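Local coordinates for protein 2-polyprenyl-6-methoxyphenol hydroxylase-like FAD-dependent oxidoreductase (Streptomyces sp. NRRL 11266, PDB 6UI5) that binds flavin-adenine dinucleotide through a Rossmann-type domain and belongs to the FAD-dependent oxidoreductases related to the aromatic-ring hydroxylases, at residues Ala222-Glu227 with Ala344-Leu349; Ala76-Ala81 with Tyr357-Met362; Ala22-Pro27 with Lys310-Val315. One frame throughout, in Å; residues are numbered along the deposited sequence.

Contact 1. Residues Ala222-Glu227 with Ala344-Leu349; sequences AEFSTE and AQLALL
The phenyl ring of Phe-224 has one methyl of Leu-346, CD2, at its edge, close to the ring plane, while Leu-349 approaches obliquely. The ring also meets that of Tyr-350, which directly follows Leu-349, with the two planes only about 15° apart. At the edge, Leu-346 CD2 lies 3.6 Å from Phe-224 CZ and 3.8 Å from Phe-224 CE1, so a single methyl spans two neighbouring ring carbons. Leu-349 contributes the root of its side chain: Leu-349 CB stands 4.3 Å from Phe-224 CZ. Both leucines meet the far end of the ring, which reaches across a backbone separation of 9.0 Å between Phe-224 CA and Leu-349 CA. In Phe-224, CG lies anti to the carbonyl carbon (chi1 -67°), which carries the ring out of the strand and into the gap.

No hydrogen bond joins the two segments, and the attraction is dispersion between apolar groups, Phe-224 and Leu-346 being buried. The polar ties serve each partner separately. The backbone amide of Phe-224 is hydrogen-bonded to Asp-205 OD2, and Leu-349 N bonds Leu-346 O at 2.8 Å, holding the turn that presents both leucines to the same ring. Gln-345, one residue from Leu-346, is tied on both sides of its amide: its NE2 is bonded to Asn-293 and Asn-341, its OE1 to Ala-76 N. The example illustrates how an aromatic side chain bridges two elements: strand 216-225 of the large antiparallel sheet in this flavoprotein fold, and the C-terminal end of helix 325-346 with its following turn.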
ATOM      1  N   ALA A 222       4.835  24.325   2.087  1.00 66.59           N
ATOM      2  CA  ALA A 222       3.698  23.428   1.895  1.00 69.17           C
ATOM      3  C   ALA A 222       3.101  23.114   3.256  1.00 76.18           C
ATOM      4  O   ALA A 222       3.765  22.510   4.105  1.00 76.67           O
ATOM      5  CB  ALA A 222       4.119  22.143   1.191  1.00 56.43           C
ATOM      6  N   GLU A 223       1.855  23.516   3.466  1.00 74.50           N
ATOM      7  CA  GLU A 223       1.249  23.471   4.785  1.00 68.22           C
ATOM      8  C   GLU A 223      -0.062  22.704   4.719  1.00 72.79           C
ATOM      9  O   GLU A 223      -0.831  22.853   3.766  1.00 74.80           O
ATOM     10  CB  GLU A 223       1.037  24.897   5.334  1.00 61.17           C
ATOM     11  CG  GLU A 223       2.320  25.495   5.893  1.00 70.19           C
ATOM     12  CD  GLU A 223       2.138  26.895   6.491  1.00 86.45           C
ATOM     13  OE1 GLU A 223       2.224  27.897   5.737  1.00 93.57           O
ATOM     14  OE2 GLU A 223       1.906  26.998   7.720  1.00 89.12           O
ATOM     15  N   PHE A 224      -0.301  21.868   5.725  1.00 65.92           N
ATOM     16  CA  PHE A 224      -1.495  21.044   5.768  1.00 70.26           C
ATOM     17  C   PHE A 224      -2.446  21.646   6.788  1.00 66.39           C
ATOM     18  O   PHE A 224      -2.068  21.859   7.947  1.00 69.14           O
ATOM     19  CB  PHE A 224      -1.165  19.584   6.118  1.00 70.87           C
ATOM     20  CG  PHE A 224      -0.368  18.862   5.060  1.00 73.31           C
ATOM     21  CD1 PHE A 224      -1.003  18.210   4.015  1.00 78.61           C
ATOM     22  CD2 PHE A 224       1.016  18.816   5.118  1.00 75.71           C
ATOM     23  CE1 PHE A 224      -0.271  17.524   3.055  1.00 76.34           C
ATOM     24  CE2 PHE A 224       1.749  18.141   4.155  1.00 74.71           C
ATOM     25  CZ  PHE A 224       1.106  17.501   3.125  1.00 73.41           C
ATOM     26  N   SER A 225      -3.681  21.906   6.363  1.00 63.03           N
ATOM     27  CA  SER A 225      -4.699  22.339   7.308  1.00 74.33           C
ATOM     28  C   SER A 225      -6.071  21.896   6.820  1.00 78.42           C
ATOM     29  O   SER A 225      -6.305  21.764   5.615  1.00 82.58           O
ATOM     30  CB  SER A 225      -4.690  23.863   7.509  1.00 65.36           C
ATOM     31  OG  SER A 225      -5.889  24.282   8.146  1.00 78.25           O
ATOM     32  N   THR A 226      -6.976  21.699   7.769  1.00 81.40           N
ATOM     33  CA  THR A 226      -8.373  21.353   7.520  1.00 99.06           C
ATOM     34  C   THR A 226      -9.296  22.576   7.410  1.00107.33           C
ATOM     35  O   THR A 226     -10.407  22.518   7.937  1.00110.41           O
ATOM     36  CB  THR A 226      -8.831  20.421   8.639  1.00107.46           C
ATOM     37  OG1 THR A 226     -10.257  20.279   8.616  1.00115.16           O
ATOM     38  CG2 THR A 226      -8.398  20.994   9.988  1.00102.30           C
ATOM     39  N   GLU A 227      -8.911  23.680   6.764  1.00108.09           N
ATOM     40  CA  GLU A 227      -9.809  24.822   6.621  1.00116.78           C
ATOM     41  C   GLU A 227      -9.220  25.769   5.571  1.00116.00           C
ATOM     42  O   GLU A 227      -7.992  25.823   5.429  1.00130.70           O
ATOM     43  CB  GLU A 227     -10.023  25.521   7.986  1.00126.34           C
ATOM     44  CG  GLU A 227     -11.030  26.669   7.900  1.00136.09           C
ATOM     45  CD  GLU A 227     -12.061  26.777   9.026  1.00140.60           C
ATOM     46  OE1 GLU A 227     -12.283  27.901   9.501  1.00135.43           O
ATOM     47  OE2 GLU A 227     -12.689  25.769   9.405  1.00144.51           O
ATOM     48  N   ALA A 344      -1.200   9.089  -2.435  1.00 47.44           N
ATOM     49  CA  ALA A 344      -0.682   8.059  -1.539  1.00 44.31           C
ATOM     50  C   ALA A 344       0.542   8.557  -0.793  1.00 43.02           C
ATOM     51  O   ALA A 344       0.682   8.304   0.403  1.00 44.13           O
ATOM     52  CB  ALA A 344      -0.340   6.773  -2.306  1.00 48.46           C
ATOM     53  N   GLN A 345       1.436   9.272  -1.473  1.00 50.92           N
ATOM     54  CA  GLN A 345       2.549   9.899  -0.762  1.00 60.03           C
ATOM     55  C   GLN A 345       2.044  10.861   0.310  1.00 58.60           C
ATOM     56  O   GLN A 345       2.567  10.868   1.430  1.00 66.72           O
ATOM     57  CB  GLN A 345       3.492  10.615  -1.740  1.00 52.78           C
ATOM     58  CG  GLN A 345       4.429   9.646  -2.498  1.00 51.79           C
ATOM     59  CD  GLN A 345       5.398  10.364  -3.439  1.00 50.65           C
ATOM     60  OE1 GLN A 345       6.271  11.121  -2.988  1.00 61.25           O
ATOM     61  NE2 GLN A 345       5.232  10.148  -4.760  1.00 40.25           N
ATOM     62  N   LEU A 346       1.013  11.660   0.008  1.00 58.46           N
ATOM     63  CA  LEU A 346       0.544  12.611   1.023  1.00 69.38           C
ATOM     64  C   LEU A 346       0.027  11.886   2.265  1.00 63.41           C
ATOM     65  O   LEU A 346       0.169  12.392   3.387  1.00 48.71           O
ATOM     66  CB  LEU A 346      -0.542  13.530   0.457  1.00 63.37           C
ATOM     67  CG  LEU A 346      -0.084  14.662  -0.467  1.00 66.16           C
ATOM     68  CD1 LEU A 346      -1.242  15.599  -0.796  1.00 68.58           C
ATOM     69  CD2 LEU A 346       1.078  15.433   0.146  1.00 58.66           C
ATOM     70  N   ALA A 347      -0.529  10.680   2.094  1.00 57.79           N
ATOM     71  CA  ALA A 347      -1.148  10.007   3.234  1.00 61.28           C
ATOM     72  C   ALA A 347      -0.129   9.428   4.194  1.00 58.48           C
ATOM     73  O   ALA A 347      -0.533   8.860   5.212  1.00 60.67           O
ATOM     74  CB  ALA A 347      -2.093   8.903   2.761  1.00 67.54           C
ATOM     75  N   LEU A 348       1.168   9.538   3.895  1.00 58.56           N
ATOM     76  CA  LEU A 348       2.211   9.263   4.876  1.00 67.26           C
ATOM     77  C   LEU A 348       2.629  10.512   5.643  1.00 67.03           C
ATOM     78  O   LEU A 348       3.534  10.439   6.485  1.00 72.74           O
ATOM     79  CB  LEU A 348       3.444   8.634   4.212  1.00 69.12           C
ATOM     80  CG  LEU A 348       3.279   7.241   3.601  1.00 71.72           C
ATOM     81  CD1 LEU A 348       2.547   7.302   2.306  1.00 74.49           C
ATOM     82  CD2 LEU A 348       4.622   6.541   3.407  1.00 70.23           C
ATOM     83  N   LEU A 349       1.986  11.647   5.377  1.00 51.10           N
ATOM     84  CA  LEU A 349       2.311  12.901   6.025  1.00 61.09           C
ATOM     85  C   LEU A 349       1.188  13.414   6.908  1.00 67.55           C
ATOM     86  O   LEU A 349       1.423  13.820   8.049  1.00 79.94           O
ATOM     87  CB  LEU A 349       2.664  13.935   4.952  1.00 59.90           C
ATOM     88  CG  LEU A 349       3.966  13.568   4.256  1.00 70.33           C
ATOM     89  CD1 LEU A 349       4.188  14.474   3.075  1.00 80.70           C
ATOM     90  CD2 LEU A 349       5.105  13.690   5.254  1.00 70.97           C
TER

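Contact 2. Residues Ala76-Ala81 with Tyr357-Met362; sequences ADLRLA and YMREMM
A bidentate, end-on salt bridge between Asp-77 and Arg-359 joins the approach to strand 78-80, an outermost strand of a three-stranded antiparallel sheet, to helix 352-365. The guanidinium offers its two terminal nitrogens, one to each carboxylate oxygen. Arg-359 NH1 donates to Asp-77 OD1 at 2.6 Å, with an N-H...O angle of 160°, and Arg-359 NH2 donates to Asp-77 OD2 at 3.0 Å in a bond that is almost as straight. Both oxygens use their syn lone pairs, and both lie in the guanidinium plane. The two flat groups are therefore nearly coplanar, their planes 14° apart, although the side chains that carry them cross at about a right angle. A bend in the arginine at chi3 (66°) turns its head toward the carboxylate.

Leu-78 adds an apolar flank. Its CD2 methyl comes obliquely to within 3.6 Å of Arg-359 NH2, and its other methyl, Leu-78 CD1, rests 4.2 Å from Met-362 CB, roughly one helical turn further on. Leu-366 touches Leu-78 as well, while Phe-75 and Leu-375 lie against Met-362. Other residues of the same helix face the second subunit, where Met-358 packs on Met-358 of that chain.

Two bonds in nearly one plane restrain the rotation of both charged groups more than one would. The partly buried setting beside leucine and methionine probably strengthens their attraction, and the pairing is consistent with both groups being ionised.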
ATOM      1  N   ALA A  76       7.100   9.826  -0.668  1.00 60.22           N
ATOM      2  CA  ALA A  76       7.077  10.759   0.449  1.00 73.20           C
ATOM      3  C   ALA A  76       8.527  10.984   0.861  1.00 77.31           C
ATOM      4  O   ALA A  76       9.321  11.512   0.075  1.00 70.25           O
ATOM      5  CB  ALA A  76       6.229  10.229   1.616  1.00 67.69           C
ATOM      6  N   ASP A  77       8.899  10.519   2.054  1.00 84.80           N
ATOM      7  CA  ASP A  77      10.257  10.673   2.563  1.00 91.11           C
ATOM      8  C   ASP A  77      10.947   9.334   2.768  1.00 81.16           C
ATOM      9  O   ASP A  77      11.983   9.278   3.442  1.00 81.33           O
ATOM     10  CB  ASP A  77      10.254  11.476   3.869  1.00101.01           C
ATOM     11  CG  ASP A  77       9.512  10.768   4.981  1.00110.56           C
ATOM     12  OD1 ASP A  77       8.263  10.805   4.980  1.00113.18           O
ATOM     13  OD2 ASP A  77      10.178  10.172   5.855  1.00115.26           O
ATOM     14  N   LEU A  78      10.399   8.258   2.212  1.00 76.56           N
ATOM     15  CA  LEU A  78      11.041   6.952   2.233  1.00 77.24           C
ATOM     16  C   LEU A  78      11.878   6.757   0.972  1.00 79.56           C
ATOM     17  O   LEU A  78      11.679   7.424  -0.044  1.00 87.35           O
ATOM     18  CB  LEU A  78      10.005   5.834   2.324  1.00 74.74           C
ATOM     19  CG  LEU A  78       9.043   5.928   3.500  1.00 71.86           C
ATOM     20  CD1 LEU A  78       8.180   4.662   3.600  1.00 70.21           C
ATOM     21  CD2 LEU A  78       9.811   6.188   4.792  1.00 65.68           C
ATOM     22  N   ARG A  79      12.810   5.811   1.048  1.00 68.19           N
ATOM     23  CA  ARG A  79      13.674   5.468  -0.070  1.00 61.56           C
ATOM     24  C   ARG A  79      13.017   4.428  -0.952  1.00 60.94           C
ATOM     25  O   ARG A  79      12.419   3.484  -0.448  1.00 65.43           O
ATOM     26  CB  ARG A  79      15.000   4.904   0.426  1.00 73.52           C
ATOM     27  CG  ARG A  79      15.905   4.546  -0.703  1.00 80.01           C
ATOM     28  CD  ARG A  79      17.159   3.829  -0.257  1.00 89.24           C
ATOM     29  NE  ARG A  79      17.920   3.465  -1.439  1.00 93.68           N
ATOM     30  CZ  ARG A  79      17.755   2.343  -2.130  1.00 93.74           C
ATOM     31  NH1 ARG A  79      16.868   1.423  -1.755  1.00 89.89           N
ATOM     32  NH2 ARG A  79      18.503   2.140  -3.200  1.00 92.64           N
ATOM     33  N   LEU A  80      13.176   4.572  -2.269  1.00 61.39           N
ATOM     34  CA  LEU A  80      12.755   3.552  -3.225  1.00 58.14           C
ATOM     35  C   LEU A  80      13.976   2.909  -3.876  1.00 60.74           C
ATOM     36  O   LEU A  80      14.851   3.613  -4.396  1.00 57.80           O
ATOM     37  CB  LEU A  80      11.846   4.133  -4.305  1.00 49.39           C
ATOM     38  CG  LEU A  80      10.501   4.671  -3.855  1.00 52.36           C
ATOM     39  CD1 LEU A  80       9.835   5.378  -5.019  1.00 59.19           C
ATOM     40  CD2 LEU A  80       9.660   3.524  -3.394  1.00 49.88           C
ATOM     41  N   ALA A  81      14.026   1.569  -3.848  1.00 58.16           N
ATOM     42  CA  ALA A  81      15.111   0.792  -4.460  1.00 63.39           C
ATOM     43  C   ALA A  81      15.086   0.972  -5.981  1.00 61.22           C
ATOM     44  O   ALA A  81      14.617   0.124  -6.744  1.00 53.45           O
ATOM     45  CB  ALA A  81      14.995  -0.685  -4.079  1.00 54.09           C
ATOM     46  N   TYR A 357       0.180   4.870  10.757  1.00 52.07           N
ATOM     47  CA  TYR A 357       0.052   3.483  10.316  1.00 59.85           C
ATOM     48  C   TYR A 357       0.389   3.312   8.837  1.00 67.91           C
ATOM     49  O   TYR A 357       0.989   2.293   8.468  1.00 72.97           O
ATOM     50  CB  TYR A 357      -1.358   2.950  10.615  1.00 57.70           C
ATOM     51  CG  TYR A 357      -1.730   3.109  12.065  1.00 62.92           C
ATOM     52  CD1 TYR A 357      -1.077   2.370  13.050  1.00 58.40           C
ATOM     53  CD2 TYR A 357      -2.702   4.026  12.462  1.00 69.67           C
ATOM     54  CE1 TYR A 357      -1.385   2.530  14.388  1.00 69.24           C
ATOM     55  CE2 TYR A 357      -3.021   4.196  13.806  1.00 70.86           C
ATOM     56  CZ  TYR A 357      -2.353   3.442  14.759  1.00 71.71           C
ATOM     57  OH  TYR A 357      -2.637   3.582  16.083  1.00 69.00           O
ATOM     58  N   MET A 358       0.014   4.280   7.974  1.00 60.77           N
ATOM     59  CA  MET A 358       0.352   4.170   6.553  1.00 63.56           C
ATOM     60  C   MET A 358       1.857   4.143   6.309  1.00 63.82           C
ATOM     61  O   MET A 358       2.282   3.661   5.257  1.00 68.29           O
ATOM     62  CB  MET A 358      -0.237   5.301   5.701  1.00 62.95           C
ATOM     63  CG  MET A 358      -1.675   5.548   5.895  1.00 77.65           C
ATOM     64  SD  MET A 358      -2.699   4.092   5.513  1.00 90.21           S
ATOM     65  CE  MET A 358      -1.961   3.376   4.039  1.00 76.81           C
ATOM     66  N   ARG A 359       2.658   4.654   7.244  1.00 60.27           N
ATOM     67  CA  ARG A 359       4.109   4.596   7.110  1.00 65.58           C
ATOM     68  C   ARG A 359       4.633   3.224   7.473  1.00 61.80           C
ATOM     69  O   ARG A 359       5.527   2.698   6.799  1.00 57.38           O
ATOM     70  CB  ARG A 359       4.786   5.638   7.998  1.00 62.84           C
ATOM     71  CG  ARG A 359       4.630   7.069   7.533  1.00 69.46           C
ATOM     72  CD  ARG A 359       5.327   7.994   8.517  1.00 74.82           C
ATOM     73  NE  ARG A 359       6.757   7.748   8.476  1.00 82.55           N
ATOM     74  CZ  ARG A 359       7.582   8.383   7.657  1.00 91.35           C
ATOM     75  NH1 ARG A 359       7.107   9.311   6.837  1.00 88.75           N
ATOM     76  NH2 ARG A 359       8.876   8.092   7.658  1.00 98.37           N
ATOM     77  N   GLU A 360       4.121   2.660   8.568  1.00 64.27           N
ATOM     78  CA  GLU A 360       4.405   1.268   8.866  1.00 70.30           C
ATOM     79  C   GLU A 360       3.980   0.374   7.705  1.00 63.76           C
ATOM     80  O   GLU A 360       4.730  -0.520   7.302  1.00 61.51           O
ATOM     81  CB  GLU A 360       3.723   0.867  10.182  1.00 75.68           C
ATOM     82  CG  GLU A 360       4.448   1.451  11.415  1.00 86.07           C
ATOM     83  CD  GLU A 360       3.852   1.029  12.759  1.00 96.30           C
ATOM     84  OE1 GLU A 360       2.956   0.157  12.772  1.00 95.02           O
ATOM     85  OE2 GLU A 360       4.277   1.580  13.805  1.00101.14           O
ATOM     86  N   MET A 361       2.806   0.642   7.121  1.00 62.45           N
ATOM     87  CA  MET A 361       2.275  -0.191   6.045  1.00 60.89           C
ATOM     88  C   MET A 361       3.205  -0.174   4.836  1.00 66.43           C
ATOM     89  O   MET A 361       3.738  -1.217   4.434  1.00 64.63           O
ATOM     90  CB  MET A 361       0.860   0.267   5.667  1.00 54.63           C
ATOM     91  CG  MET A 361       0.092  -0.669   4.708  1.00 66.10           C
ATOM     92  SD  MET A 361      -0.485  -2.295   5.365  1.00 73.50           S
ATOM     93  CE  MET A 361       0.947  -3.352   5.135  1.00 74.28           C
ATOM     94  N   MET A 362       3.437   1.016   4.261  1.00 62.88           N
ATOM     95  CA  MET A 362       4.422   1.161   3.190  1.00 57.76           C
ATOM     96  C   MET A 362       5.779   0.618   3.602  1.00 63.84           C
ATOM     97  O   MET A 362       6.522   0.106   2.754  1.00 69.42           O
ATOM     98  CB  MET A 362       4.554   2.636   2.785  1.00 57.03           C
ATOM     99  CG  MET A 362       3.472   3.099   1.840  1.00 61.28           C
ATOM    100  SD  MET A 362       3.546   2.106   0.335  1.00 73.18           S
ATOM    101  CE  MET A 362       5.192   2.530  -0.219  1.00 77.28           C
TER

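Contact 3. Residues Ala22-Pro27 with Lys310-Val315; sequences AMRDVP and KIAAEV. Unlike the reference sequence in segment 310-315: Glu-314 (reference Asp).
Arg-24 meets residues 310-315 of helix 295-316 with its methylene chain rather than its charge: Arg-24 CD rests 3.6 Å from Ala-312 CB, and Arg-24 CB lies 4.0 Å from the same methyl. This happens at a Schellman motif that ends helix 12-22, with Asp-25 at positive phi (58°) as the C-prime residue and Asp-25 N bonded to Ala-22 O at 3.0 Å. The turn leads into strand 28-31, completing the first beta-alpha-beta unit of the Rossmann-type FAD-binding domain.

The charged end of Arg-24 is held by other residues. Its chain runs extended from CG to NE, carrying the guanidinium away from Ala-312 to a salt bridge with Glu-20 and a hydrogen bond with the carbonyl oxygen of Gly-428, in the range of the C-terminal family. Arg-24 O is bonded by His-316 NE2, from the end of helix 295-316, so the turn has a polar tie to that helix just beyond the apolar patch.

No hydrogen bond links the two segments themselves. The small side chain of Ala-312 is consistent with the close approach, Val-26 CA and Ala-312 CA being 6.3 Å apart. Val-26 makes the other apolar contact through its CG2 branch, which its place anti to the carbonyl carbon turns toward the helix. That methyl sits over the helix between successive turns: Val-26 CG2 is 3.8 Å from both Ala-312 CA and Ala-312 CB, and 4.1 Å from Val-315 CB.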
ATOM      1  N   ALA A  22       5.429  20.649 -35.111  1.00 66.58           N
ATOM      2  CA  ALA A  22       6.146  21.437 -36.106  1.00 68.10           C
ATOM      3  C   ALA A  22       7.331  20.682 -36.677  1.00 77.35           C
ATOM      4  O   ALA A  22       7.682  20.878 -37.847  1.00 85.80           O
ATOM      5  CB  ALA A  22       6.634  22.749 -35.496  1.00 72.05           C
ATOM      6  N   MET A  23       7.980  19.840 -35.869  1.00 76.55           N
ATOM      7  CA  MET A  23       9.044  19.010 -36.421  1.00 70.17           C
ATOM      8  C   MET A  23       8.523  18.083 -37.515  1.00 74.24           C
ATOM      9  O   MET A  23       9.313  17.621 -38.349  1.00 73.58           O
ATOM     10  CB  MET A  23       9.717  18.208 -35.314  1.00 65.90           C
ATOM     11  CG  MET A  23       8.966  16.922 -34.910  1.00 71.08           C
ATOM     12  SD  MET A  23       9.916  16.059 -33.637  1.00 63.14           S
ATOM     13  CE  MET A  23      10.457  17.507 -32.683  1.00 76.62           C
ATOM     14  N   ARG A  24       7.211  17.826 -37.545  1.00 65.61           N
ATOM     15  CA  ARG A  24       6.581  17.017 -38.578  1.00 60.10           C
ATOM     16  C   ARG A  24       5.823  17.870 -39.604  1.00 68.22           C
ATOM     17  O   ARG A  24       4.906  17.373 -40.268  1.00 63.81           O
ATOM     18  CB  ARG A  24       5.662  15.971 -37.929  1.00 54.68           C
ATOM     19  CG  ARG A  24       6.362  15.154 -36.789  1.00 56.18           C
ATOM     20  CD  ARG A  24       5.518  13.988 -36.254  1.00 50.52           C
ATOM     21  NE  ARG A  24       6.334  13.074 -35.458  1.00 52.95           N
ATOM     22  CZ  ARG A  24       6.648  13.284 -34.183  1.00 54.34           C
ATOM     23  NH1 ARG A  24       6.190  14.380 -33.583  1.00 54.09           N
ATOM     24  NH2 ARG A  24       7.387  12.401 -33.494  1.00 44.88           N
ATOM     25  N   ASP A  25       6.186  19.145 -39.743  1.00 76.60           N
ATOM     26  CA  ASP A  25       5.628  20.010 -40.783  1.00 81.36           C
ATOM     27  C   ASP A  25       4.102  20.117 -40.694  1.00 72.17           C
ATOM     28  O   ASP A  25       3.423  20.285 -41.705  1.00 77.64           O
ATOM     29  CB  ASP A  25       6.060  19.533 -42.175  1.00 90.86           C
ATOM     30  CG  ASP A  25       7.579  19.499 -42.343  1.00100.31           C
ATOM     31  OD1 ASP A  25       8.305  20.081 -41.501  1.00102.46           O
ATOM     32  OD2 ASP A  25       8.048  18.897 -43.327  1.00106.47           O
ATOM     33  N   VAL A  26       3.547  19.994 -39.500  1.00 63.72           N
ATOM     34  CA  VAL A  26       2.140  20.291 -39.241  1.00 66.33           C
ATOM     35  C   VAL A  26       2.058  21.749 -38.807  1.00 72.55           C
ATOM     36  O   VAL A  26       2.711  22.122 -37.822  1.00 73.57           O
ATOM     37  CB  VAL A  26       1.553  19.373 -38.148  1.00 68.10           C
ATOM     38  CG1 VAL A  26       0.207  19.906 -37.666  1.00 62.71           C
ATOM     39  CG2 VAL A  26       1.415  17.951 -38.646  1.00 64.09           C
ATOM     40  N   PRO A  27       1.278  22.592 -39.486  1.00 74.96           N
ATOM     41  CA  PRO A  27       1.225  24.016 -39.114  1.00 69.99           C
ATOM     42  C   PRO A  27       0.613  24.165 -37.728  1.00 59.91           C
ATOM     43  O   PRO A  27      -0.523  23.740 -37.489  1.00 66.14           O
ATOM     44  CB  PRO A  27       0.334  24.630 -40.202  1.00 70.72           C
ATOM     45  CG  PRO A  27      -0.577  23.509 -40.606  1.00 74.52           C
ATOM     46  CD  PRO A  27       0.227  22.234 -40.459  1.00 73.09           C
ATOM     47  N   LYS A 310       0.592  11.308 -33.253  1.00 41.71           N
ATOM     48  CA  LYS A 310      -0.747  10.834 -33.590  1.00 46.41           C
ATOM     49  C   LYS A 310      -1.528  11.887 -34.367  1.00 63.56           C
ATOM     50  O   LYS A 310      -2.056  11.597 -35.449  1.00 65.48           O
ATOM     51  CB  LYS A 310      -1.483  10.407 -32.337  1.00 46.95           C
ATOM     52  CG  LYS A 310      -0.617   9.499 -31.515  1.00 48.03           C
ATOM     53  CD  LYS A 310      -1.417   8.659 -30.585  1.00 39.77           C
ATOM     54  CE  LYS A 310      -0.474   8.004 -29.639  1.00 45.23           C
ATOM     55  NZ  LYS A 310      -1.200   7.393 -28.507  1.00 47.68           N
ATOM     56  N   ILE A 311      -1.593  13.127 -33.854  1.00 55.54           N
ATOM     57  CA  ILE A 311      -2.208  14.197 -34.635  1.00 45.98           C
ATOM     58  C   ILE A 311      -1.491  14.350 -35.969  1.00 52.01           C
ATOM     59  O   ILE A 311      -2.127  14.478 -37.027  1.00 56.41           O
ATOM     60  CB  ILE A 311      -2.214  15.537 -33.867  1.00 44.12           C
ATOM     61  CG1 ILE A 311      -3.413  15.661 -32.953  1.00 40.53           C
ATOM     62  CG2 ILE A 311      -2.306  16.677 -34.867  1.00 41.84           C
ATOM     63  CD1 ILE A 311      -3.410  16.932 -32.182  1.00 51.43           C
ATOM     64  N   ALA A 312      -0.151  14.350 -35.947  1.00 48.61           N
ATOM     65  CA  ALA A 312       0.569  14.531 -37.210  1.00 51.90           C
ATOM     66  C   ALA A 312       0.217  13.427 -38.200  1.00 63.27           C
ATOM     67  O   ALA A 312      -0.015  13.694 -39.389  1.00 60.13           O
ATOM     68  CB  ALA A 312       2.077  14.577 -36.980  1.00 46.38           C
ATOM     69  N   ALA A 313       0.135  12.184 -37.715  1.00 59.12           N
ATOM     70  CA  ALA A 313      -0.275  11.078 -38.572  1.00 66.06           C
ATOM     71  C   ALA A 313      -1.659  11.315 -39.159  1.00 67.68           C
ATOM     72  O   ALA A 313      -1.887  11.063 -40.349  1.00 72.82           O
ATOM     73  CB  ALA A 313      -0.252   9.761 -37.791  1.00 64.72           C
ATOM     74  N   GLU A 314      -2.603  11.780 -38.344  1.00 66.87           N
ATOM     75  CA  GLU A 314      -3.935  12.038 -38.874  1.00 75.63           C
ATOM     76  C   GLU A 314      -3.899  13.129 -39.928  1.00 75.29           C
ATOM     77  O   GLU A 314      -4.515  12.997 -40.992  1.00 66.44           O
ATOM     78  CB  GLU A 314      -4.895  12.418 -37.758  1.00 84.79           C
ATOM     79  CG  GLU A 314      -6.258  12.781 -38.291  1.00 95.43           C
ATOM     80  CD  GLU A 314      -7.078  11.574 -38.671  1.00100.38           C
ATOM     81  OE1 GLU A 314      -7.957  11.719 -39.557  1.00100.11           O
ATOM     82  OE2 GLU A 314      -6.840  10.491 -38.081  1.00101.23           O
ATOM     83  N   VAL A 315      -3.170  14.210 -39.660  1.00 81.14           N
ATOM     84  CA  VAL A 315      -2.993  15.242 -40.678  1.00 82.31           C
ATOM     85  C   VAL A 315      -2.448  14.617 -41.957  1.00 76.16           C
ATOM     86  O   VAL A 315      -2.983  14.817 -43.060  1.00 68.35           O
ATOM     87  CB  VAL A 315      -2.074  16.360 -40.153  1.00 71.07           C
ATOM     88  CG1 VAL A 315      -1.860  17.389 -41.219  1.00 56.32           C
ATOM     89  CG2 VAL A 315      -2.654  16.984 -38.879  1.00 68.37           C
TER

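In the fold
From the N terminus the chain first lays down 22-27, then 76-81, then 222-227, before any of the three contacts is made. Residues 310-315 close contact 3, 344-349 close contact 1, and 357-362 close contact 2. Contact 1 thus nests within the longer loop of contact 2, whereas contact 3 crosses both. Contact 3 ties the end of the first Rossmann helix to helix 295-316, its centre about 42 Å from that of contact 1, on the opposite side of the chain's centre. Contact 1 ties strand 216-225 to the end of helix 325-346, and contact 2 the start of strand 78-80 to helix 352-365. These two are neighbours, and both reach the second subunit.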